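Local coordinates for maltose/maltodextrin-binding protein (Thermus thermophilus, PDB 2GH9), which binds maltotriose and probably serves as the periplasmic receptor that captures malto-oligosaccharides for uptake, at residues 147-158 / 208-218. Residues are numbered along the deposited sequence; the frame is centred on the assembly and turned at random.
Sequences FGFLYNIGDPYF and LVPEGVDYGVA. With GLC (alpha-D-glucopyranose), chain B; GLC (alpha-D-glucopyranose), chain C.
V209 sits at the heart of this contact, facing I153 tip to tip: I153 CD1 comes to 3.7 Å from V209 CB. V209 CG1 also meets I153 CG2, and its other methyl, CG2, reaches the edge of the Y151 ring. Next to it, L150 CD2 packs against P210 CD, V213 CG1 and the L208 carbonyl O, and L150 CB lies 3.8 Å from A218 CB. The cover comes at a price, since Y151 N is buried against A218 CB with no polar partner. A water joins F149 N to L208 O, bridging two backbones that share no clear direct hydrogen bond.

Toward the sugar, the F158 and Y215 side chains cross at about a right angle, F158 CZ meeting the Y215 ring at its edge, in plane, 3.7 Å from Y215 CD1. N152 fills the corner between them: its CB lies over the face of the F158 ring, while its amide, with CG anti to the backbone N (chi1 -166°), crosses Y215, the two planes 73° apart. D155, which closes the type I turn that starts at N152, accepts from the O6 hydroxyls of two neighbouring glucoses, one on each carboxylate oxygen, and Y157 lays one ring face over a glucose, the aromatic platform familiar in sugar-binding sites.

The side around D214, N152 and G154 is looser and leans on water. One water accepts a hydrogen bond from G154 N and donates to N152 OD1 and to V213 O, the latter at 2.7 Å. D214 turns outward and caps the helix that follows, its OD1 accepting from V217 N at 3.2 Å.

In this periplasmic-binding-protein fold, strand 149-150 is an outermost strand of the four-stranded sheet, pairing through L150 with M229 of strand 227-232. Helix 189-204 packs on Y151 and I153, and helix 341-357 receives I153 and P156.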
ATOM      1  N   PHE A 147     -15.611   4.765  18.482  1.00 38.74           N
ATOM      2  CA  PHE A 147     -14.187   4.472  18.625  1.00 37.41           C
ATOM      3  C   PHE A 147     -13.358   5.705  18.306  1.00 35.56           C
ATOM      4  O   PHE A 147     -13.675   6.456  17.378  1.00 35.36           O
ATOM      5  CB  PHE A 147     -13.791   3.319  17.708  1.00 38.14           C
ATOM      6  CG  PHE A 147     -14.413   2.002  18.079  1.00 39.11           C
ATOM      7  CD1 PHE A 147     -13.788   1.158  18.993  1.00 39.07           C
ATOM      8  CD2 PHE A 147     -15.618   1.599  17.511  1.00 39.56           C
ATOM      9  CE1 PHE A 147     -14.357  -0.067  19.339  1.00 39.46           C
ATOM     10  CE2 PHE A 147     -16.194   0.377  17.856  1.00 39.14           C
ATOM     11  CZ  PHE A 147     -15.553  -0.457  18.769  1.00 39.77           C
ATOM     12  N   GLY A 148     -12.308   5.933  19.085  1.00 33.66           N
ATOM     13  CA  GLY A 148     -11.404   7.062  18.815  1.00 32.09           C
ATOM     14  C   GLY A 148     -10.355   6.719  17.759  1.00 30.40           C
ATOM     15  O   GLY A 148     -10.006   7.567  16.941  1.00 29.35           O
ATOM     16  N   PHE A 149      -9.840   5.486  17.815  1.00 28.84           N
ATOM     17  CA  PHE A 149      -8.821   5.010  16.892  1.00 28.16           C
ATOM     18  C   PHE A 149      -8.847   3.505  16.651  1.00 27.12           C
ATOM     19  O   PHE A 149      -8.815   2.693  17.584  1.00 28.02           O
ATOM     20  CB  PHE A 149      -7.423   5.418  17.358  1.00 27.65           C
ATOM     21  CG  PHE A 149      -6.331   4.865  16.504  1.00 27.51           C
ATOM     22  CD1 PHE A 149      -6.178   5.298  15.184  1.00 26.17           C
ATOM     23  CD2 PHE A 149      -5.451   3.912  16.996  1.00 27.16           C
ATOM     24  CE1 PHE A 149      -5.188   4.777  14.395  1.00 25.28           C
ATOM     25  CE2 PHE A 149      -4.443   3.403  16.195  1.00 26.43           C
ATOM     26  CZ  PHE A 149      -4.320   3.836  14.900  1.00 24.97           C
ATOM     27  N   LEU A 150      -8.876   3.136  15.368  1.00 25.79           N
ATOM     28  CA  LEU A 150      -8.850   1.765  14.955  1.00 25.71           C
ATOM     29  C   LEU A 150      -7.988   1.643  13.702  1.00 24.82           C
ATOM     30  O   LEU A 150      -7.873   2.591  12.934  1.00 24.17           O
ATOM     31  CB  LEU A 150     -10.264   1.248  14.670  1.00 25.88           C
ATOM     32  CG  LEU A 150     -11.239   1.073  15.855  1.00 27.13           C
ATOM     33  CD1 LEU A 150     -12.604   0.532  15.336  1.00 26.82           C
ATOM     34  CD2 LEU A 150     -10.618   0.142  16.900  1.00 24.62           C
ATOM     35  N   TYR A 151      -7.390   0.475  13.528  1.00 24.29           N
ATOM     36  CA  TYR A 151      -6.628   0.156  12.310  1.00 24.40           C
ATOM     37  C   TYR A 151      -6.374  -1.348  12.218  1.00 24.21           C
ATOM     38  O   TYR A 151      -6.588  -2.084  13.189  1.00 23.95           O
ATOM     39  CB  TYR A 151      -5.303   0.967  12.239  1.00 23.81           C
ATOM     40  CG  TYR A 151      -4.123   0.381  12.991  1.00 23.96           C
ATOM     41  CD1 TYR A 151      -4.129   0.310  14.378  1.00 24.79           C
ATOM     42  CD2 TYR A 151      -2.980  -0.062  12.317  1.00 22.03           C
ATOM     43  CE1 TYR A 151      -3.071  -0.219  15.073  1.00 23.45           C
ATOM     44  CE2 TYR A 151      -1.896  -0.603  13.014  1.00 23.44           C
ATOM     45  CZ  TYR A 151      -1.960  -0.668  14.407  1.00 24.23           C
ATOM     46  OH  TYR A 151      -0.938  -1.168  15.150  1.00 24.40           O
ATOM     47  N   ASN A 152      -5.907  -1.789  11.052  1.00 23.45           N
ATOM     48  CA  ASN A 152      -5.555  -3.189  10.826  1.00 23.72           C
ATOM     49  C   ASN A 152      -4.294  -3.583  11.599  1.00 23.26           C
ATOM     50  O   ASN A 152      -3.221  -3.733  11.041  1.00 22.83           O
ATOM     51  CB  ASN A 152      -5.414  -3.452   9.315  1.00 23.29           C
ATOM     52  CG  ASN A 152      -5.385  -4.913   8.970  1.00 24.20           C
ATOM     53  OD1 ASN A 152      -5.520  -5.792   9.837  1.00 22.74           O
ATOM     54  ND2 ASN A 152      -5.215  -5.198   7.670  1.00 25.31           N
ATOM     55  N   ILE A 153      -4.470  -3.802  12.905  1.00 23.72           N
ATOM     56  CA  ILE A 153      -3.372  -3.960  13.848  1.00 22.66           C
ATOM     57  C   ILE A 153      -2.445  -5.146  13.601  1.00 23.14           C
ATOM     58  O   ILE A 153      -1.260  -5.097  13.927  1.00 22.27           O
ATOM     59  CB  ILE A 153      -3.952  -3.968  15.320  1.00 23.36           C
ATOM     60  CG1 ILE A 153      -2.853  -3.966  16.377  1.00 22.66           C
ATOM     61  CG2 ILE A 153      -4.914  -5.131  15.539  1.00 21.98           C
ATOM     62  CD1 ILE A 153      -3.361  -3.491  17.742  1.00 22.47           C
ATOM     63  N   GLY A 154      -2.978  -6.224  13.036  1.00 22.83           N
ATOM     64  CA  GLY A 154      -2.176  -7.387  12.760  1.00 22.71           C
ATOM     65  C   GLY A 154      -1.339  -7.306  11.505  1.00 22.29           C
ATOM     66  O   GLY A 154      -0.473  -8.124  11.315  1.00 21.55           O
ATOM     67  N   ASP A 155      -1.587  -6.307  10.655  1.00 22.97           N
ATOM     68  CA  ASP A 155      -0.932  -6.210   9.342  1.00 22.49           C
ATOM     69  C   ASP A 155       0.498  -5.595   9.376  1.00 22.06           C
ATOM     70  O   ASP A 155       0.692  -4.490   9.859  1.00 22.41           O
ATOM     71  CB  ASP A 155      -1.866  -5.426   8.416  1.00 22.36           C
ATOM     72  CG  ASP A 155      -1.495  -5.539   6.942  1.00 23.34           C
ATOM     73  OD1 ASP A 155      -0.371  -5.155   6.603  1.00 25.37           O
ATOM     74  OD2 ASP A 155      -2.346  -5.962   6.119  1.00 23.57           O
ATOM     75  N   PRO A 156       1.501  -6.302   8.843  1.00 21.95           N
ATOM     76  CA  PRO A 156       2.903  -5.806   8.900  1.00 21.42           C
ATOM     77  C   PRO A 156       3.194  -4.499   8.108  1.00 21.23           C
ATOM     78  O   PRO A 156       3.885  -3.583   8.606  1.00 20.60           O
ATOM     79  CB  PRO A 156       3.720  -6.986   8.343  1.00 21.02           C
ATOM     80  CG  PRO A 156       2.772  -7.826   7.606  1.00 21.69           C
ATOM     81  CD  PRO A 156       1.396  -7.602   8.151  1.00 21.85           C
ATOM     82  N   TYR A 157       2.658  -4.418   6.895  1.00 20.79           N
ATOM     83  CA  TYR A 157       2.636  -3.148   6.120  1.00 20.13           C
ATOM     84  C   TYR A 157       2.068  -1.942   6.903  1.00 19.17           C
ATOM     85  O   TYR A 157       2.678  -0.882   6.951  1.00 18.09           O
ATOM     86  CB  TYR A 157       1.825  -3.366   4.841  1.00 19.91           C
ATOM     87  CG  TYR A 157       1.593  -2.145   3.976  1.00 19.84           C
ATOM     88  CD1 TYR A 157       2.477  -1.821   2.981  1.00 18.91           C
ATOM     89  CD2 TYR A 157       0.446  -1.355   4.139  1.00 19.50           C
ATOM     90  CE1 TYR A 157       2.267  -0.740   2.160  1.00 20.42           C
ATOM     91  CE2 TYR A 157       0.227  -0.261   3.350  1.00 19.89           C
ATOM     92  CZ  TYR A 157       1.146   0.045   2.335  1.00 19.71           C
ATOM     93  OH  TYR A 157       0.975   1.130   1.503  1.00 19.44           O
ATOM     94  N   PHE A 158       0.904  -2.096   7.524  1.00 19.51           N
ATOM     95  CA  PHE A 158       0.286  -0.976   8.270  1.00 19.27           C
ATOM     96  C   PHE A 158       1.145  -0.513   9.453  1.00 19.21           C
ATOM     97  O   PHE A 158       1.203   0.681   9.783  1.00 18.99           O
ATOM     98  CB  PHE A 158      -1.107  -1.386   8.759  1.00 19.63           C
ATOM     99  CG  PHE A 158      -2.175  -1.244   7.727  1.00 19.18           C
ATOM    100  CD1 PHE A 158      -3.071  -0.187   7.792  1.00 18.87           C
ATOM    101  CD2 PHE A 158      -2.292  -2.153   6.701  1.00 19.24           C
ATOM    102  CE1 PHE A 158      -4.055  -0.055   6.849  1.00 19.31           C
ATOM    103  CE2 PHE A 158      -3.270  -2.009   5.746  1.00 19.25           C
ATOM    104  CZ  PHE A 158      -4.167  -0.973   5.835  1.00 18.26           C
ATOM    105  N   LEU A 208      -6.956   0.962  22.900  1.00 31.85           N
ATOM    106  CA  LEU A 208      -7.479   1.640  21.715  1.00 31.97           C
ATOM    107  C   LEU A 208      -8.010   0.656  20.669  1.00 31.34           C
ATOM    108  O   LEU A 208      -9.073   0.893  20.062  1.00 31.28           O
ATOM    109  CB  LEU A 208      -6.410   2.568  21.102  1.00 31.78           C
ATOM    110  CG  LEU A 208      -6.052   3.831  21.896  1.00 33.13           C
ATOM    111  CD1 LEU A 208      -5.068   4.714  21.133  1.00 33.28           C
ATOM    112  CD2 LEU A 208      -7.300   4.624  22.224  1.00 32.98           C
ATOM    113  N   VAL A 209      -7.289  -0.451  20.485  1.00 31.40           N
ATOM    114  CA  VAL A 209      -7.584  -1.411  19.435  1.00 31.58           C
ATOM    115  C   VAL A 209      -7.825  -2.793  20.035  1.00 31.85           C
ATOM    116  O   VAL A 209      -6.887  -3.518  20.307  1.00 31.65           O
ATOM    117  CB  VAL A 209      -6.439  -1.466  18.387  1.00 31.23           C
ATOM    118  CG1 VAL A 209      -6.886  -2.281  17.180  1.00 30.69           C
ATOM    119  CG2 VAL A 209      -6.022  -0.017  17.965  1.00 29.57           C
ATOM    120  N   PRO A 210      -9.097  -3.152  20.261  1.00 33.03           N
ATOM    121  CA  PRO A 210      -9.388  -4.466  20.849  1.00 33.62           C
ATOM    122  C   PRO A 210      -9.176  -5.656  19.911  1.00 34.50           C
ATOM    123  O   PRO A 210      -8.831  -5.501  18.733  1.00 34.91           O
ATOM    124  CB  PRO A 210     -10.865  -4.358  21.253  1.00 33.65           C
ATOM    125  CG  PRO A 210     -11.439  -3.284  20.365  1.00 33.48           C
ATOM    126  CD  PRO A 210     -10.313  -2.342  20.043  1.00 32.47           C
ATOM    127  N   GLU A 211      -9.389  -6.846  20.464  1.00 35.40           N
ATOM    128  CA  GLU A 211      -9.374  -8.083  19.707  1.00 34.98           C
ATOM    129  C   GLU A 211     -10.357  -8.025  18.519  1.00 34.67           C
ATOM    130  O   GLU A 211     -11.382  -7.327  18.543  1.00 35.33           O
ATOM    131  CB  GLU A 211      -9.691  -9.253  20.655  1.00 35.51           C
ATOM    132  CG  GLU A 211     -10.044 -10.559  19.971  1.00 37.41           C
ATOM    133  CD  GLU A 211      -8.891 -11.184  19.215  1.00 41.62           C
ATOM    134  OE1 GLU A 211      -7.760 -11.184  19.750  1.00 44.17           O
ATOM    135  OE2 GLU A 211      -9.133 -11.722  18.102  1.00 45.25           O
ATOM    136  N   GLY A 212      -9.997  -8.723  17.450  1.00 34.49           N
ATOM    137  CA  GLY A 212     -10.873  -8.864  16.300  1.00 33.95           C
ATOM    138  C   GLY A 212     -10.736  -7.798  15.234  1.00 33.33           C
ATOM    139  O   GLY A 212     -11.260  -7.960  14.136  1.00 33.68           O
ATOM    140  N   VAL A 213     -10.024  -6.710  15.524  1.00 32.74           N
ATOM    141  CA  VAL A 213     -10.001  -5.582  14.587  1.00 31.89           C
ATOM    142  C   VAL A 213      -9.041  -5.841  13.417  1.00 31.10           C
ATOM    143  O   VAL A 213      -7.814  -5.816  13.567  1.00 30.81           O
ATOM    144  CB  VAL A 213      -9.679  -4.250  15.282  1.00 32.01           C
ATOM    145  CG1 VAL A 213      -9.908  -3.078  14.317  1.00 31.41           C
ATOM    146  CG2 VAL A 213     -10.561  -4.084  16.523  1.00 33.29           C
ATOM    147  N   ASP A 214      -9.634  -6.076  12.249  1.00 29.91           N
ATOM    148  CA  ASP A 214      -8.895  -6.268  11.016  1.00 28.85           C
ATOM    149  C   ASP A 214      -9.225  -5.125  10.049  1.00 27.66           C
ATOM    150  O   ASP A 214      -9.908  -4.171  10.414  1.00 27.63           O
ATOM    151  CB  ASP A 214      -9.196  -7.658  10.421  1.00 29.12           C
ATOM    152  CG  ASP A 214     -10.656  -7.883  10.135  1.00 29.92           C
ATOM    153  OD1 ASP A 214     -11.467  -6.931  10.212  1.00 29.35           O
ATOM    154  OD2 ASP A 214     -11.005  -9.059   9.853  1.00 33.30           O
ATOM    155  N   TYR A 215      -8.743  -5.208   8.817  1.00 26.92           N
ATOM    156  CA  TYR A 215      -8.992  -4.147   7.854  1.00 26.25           C
ATOM    157  C   TYR A 215     -10.467  -3.756   7.795  1.00 25.85           C
ATOM    158  O   TYR A 215     -10.799  -2.587   7.883  1.00 25.19           O
ATOM    159  CB  TYR A 215      -8.507  -4.530   6.440  1.00 25.77           C
ATOM    160  CG  TYR A 215      -8.604  -3.333   5.552  1.00 25.71           C
ATOM    161  CD1 TYR A 215      -7.583  -2.386   5.515  1.00 26.02           C
ATOM    162  CD2 TYR A 215      -9.769  -3.070   4.851  1.00 25.56           C
ATOM    163  CE1 TYR A 215      -7.714  -1.228   4.739  1.00 24.77           C
ATOM    164  CE2 TYR A 215      -9.902  -1.942   4.085  1.00 25.81           C
ATOM    165  CZ  TYR A 215      -8.872  -1.020   4.033  1.00 24.93           C
ATOM    166  OH  TYR A 215      -9.043   0.101   3.278  1.00 25.24           O
ATOM    167  N   GLY A 216     -11.353  -4.740   7.635  1.00 26.15           N
ATOM    168  CA  GLY A 216     -12.770  -4.464   7.411  1.00 26.60           C
ATOM    169  C   GLY A 216     -13.504  -3.835   8.580  1.00 26.76           C
ATOM    170  O   GLY A 216     -14.393  -2.993   8.397  1.00 27.66           O
ATOM    171  N   VAL A 217     -13.124  -4.245   9.785  1.00 27.77           N
ATOM    172  CA  VAL A 217     -13.713  -3.713  11.014  1.00 27.24           C
ATOM    173  C   VAL A 217     -13.420  -2.224  11.124  1.00 26.83           C
ATOM    174  O   VAL A 217     -14.332  -1.402  11.318  1.00 26.00           O
ATOM    175  CB  VAL A 217     -13.178  -4.481  12.241  1.00 27.81           C
ATOM    176  CG1 VAL A 217     -13.604  -3.814  13.543  1.00 28.10           C
ATOM    177  CG2 VAL A 217     -13.617  -5.967  12.186  1.00 27.64           C
ATOM    178  N   ALA A 218     -12.145  -1.861  10.953  1.00 26.74           N
ATOM    179  CA  ALA A 218     -11.742  -0.453  11.066  1.00 26.41           C
ATOM    180  C   ALA A 218     -12.278   0.380   9.908  1.00 25.84           C
ATOM    181  O   ALA A 218     -12.753   1.497  10.104  1.00 24.90           O
ATOM    182  CB  ALA A 218     -10.213  -0.330  11.165  1.00 26.07           C
TER
HETATM  183  C1  GLC B   2      -3.108  -1.822   0.626  1.00 15.32           C
HETATM  184  C2  GLC B   2      -1.870  -1.446  -0.166  1.00 15.94           C
HETATM  185  C3  GLC B   2      -0.980  -2.697  -0.348  1.00 16.40           C
HETATM  186  C4  GLC B   2      -0.682  -3.411   0.961  1.00 18.11           C
HETATM  187  C5  GLC B   2      -1.977  -3.664   1.729  1.00 17.70           C
HETATM  188  C6  GLC B   2      -1.684  -4.235   3.122  1.00 18.26           C
HETATM  189  O2  GLC B   2      -2.251  -0.957  -1.455  1.00 16.86           O
HETATM  190  O3  GLC B   2       0.223  -2.345  -0.998  1.00 16.48           O
HETATM  191  O4  GLC B   2      -0.007  -4.657   0.696  1.00 19.54           O
HETATM  192  O5  GLC B   2      -2.736  -2.440   1.865  1.00 14.21           O
HETATM  193  O6  GLC B   2      -2.762  -5.035   3.614  1.00 19.26           O
HETATM  194  C1  GLC C   3       1.338  -4.682   1.161  1.00 21.41           C
HETATM  195  C2  GLC C   3       2.141  -5.353   0.062  1.00 23.81           C
HETATM  196  C3  GLC C   3       1.734  -6.811  -0.077  1.00 20.91           C
HETATM  197  C4  GLC C   3       1.842  -7.494   1.281  1.00 22.87           C
HETATM  198  C5  GLC C   3       1.045  -6.759   2.369  1.00 21.20           C
HETATM  199  C6  GLC C   3       1.239  -7.348   3.774  1.00 22.18           C
HETATM  200  O2  GLC C   3       1.953  -4.664  -1.188  1.00 23.79           O
HETATM  201  O3  GLC C   3       2.576  -7.462  -1.023  1.00 20.11           O
HETATM  202  O4  GLC C   3       1.377  -8.835   1.130  1.00 22.90           O
HETATM  203  O5  GLC C   3       1.455  -5.389   2.413  1.00 20.90           O
HETATM  204  O6  GLC C   3       0.149  -6.938   4.608  1.00 25.43           O
HETATM  205  O   HOH W   1     -10.482   3.401  19.744  1.00 35.76           O
HETATM  206  O   HOH W   2      -5.718  -7.163  12.608  1.00 35.41           O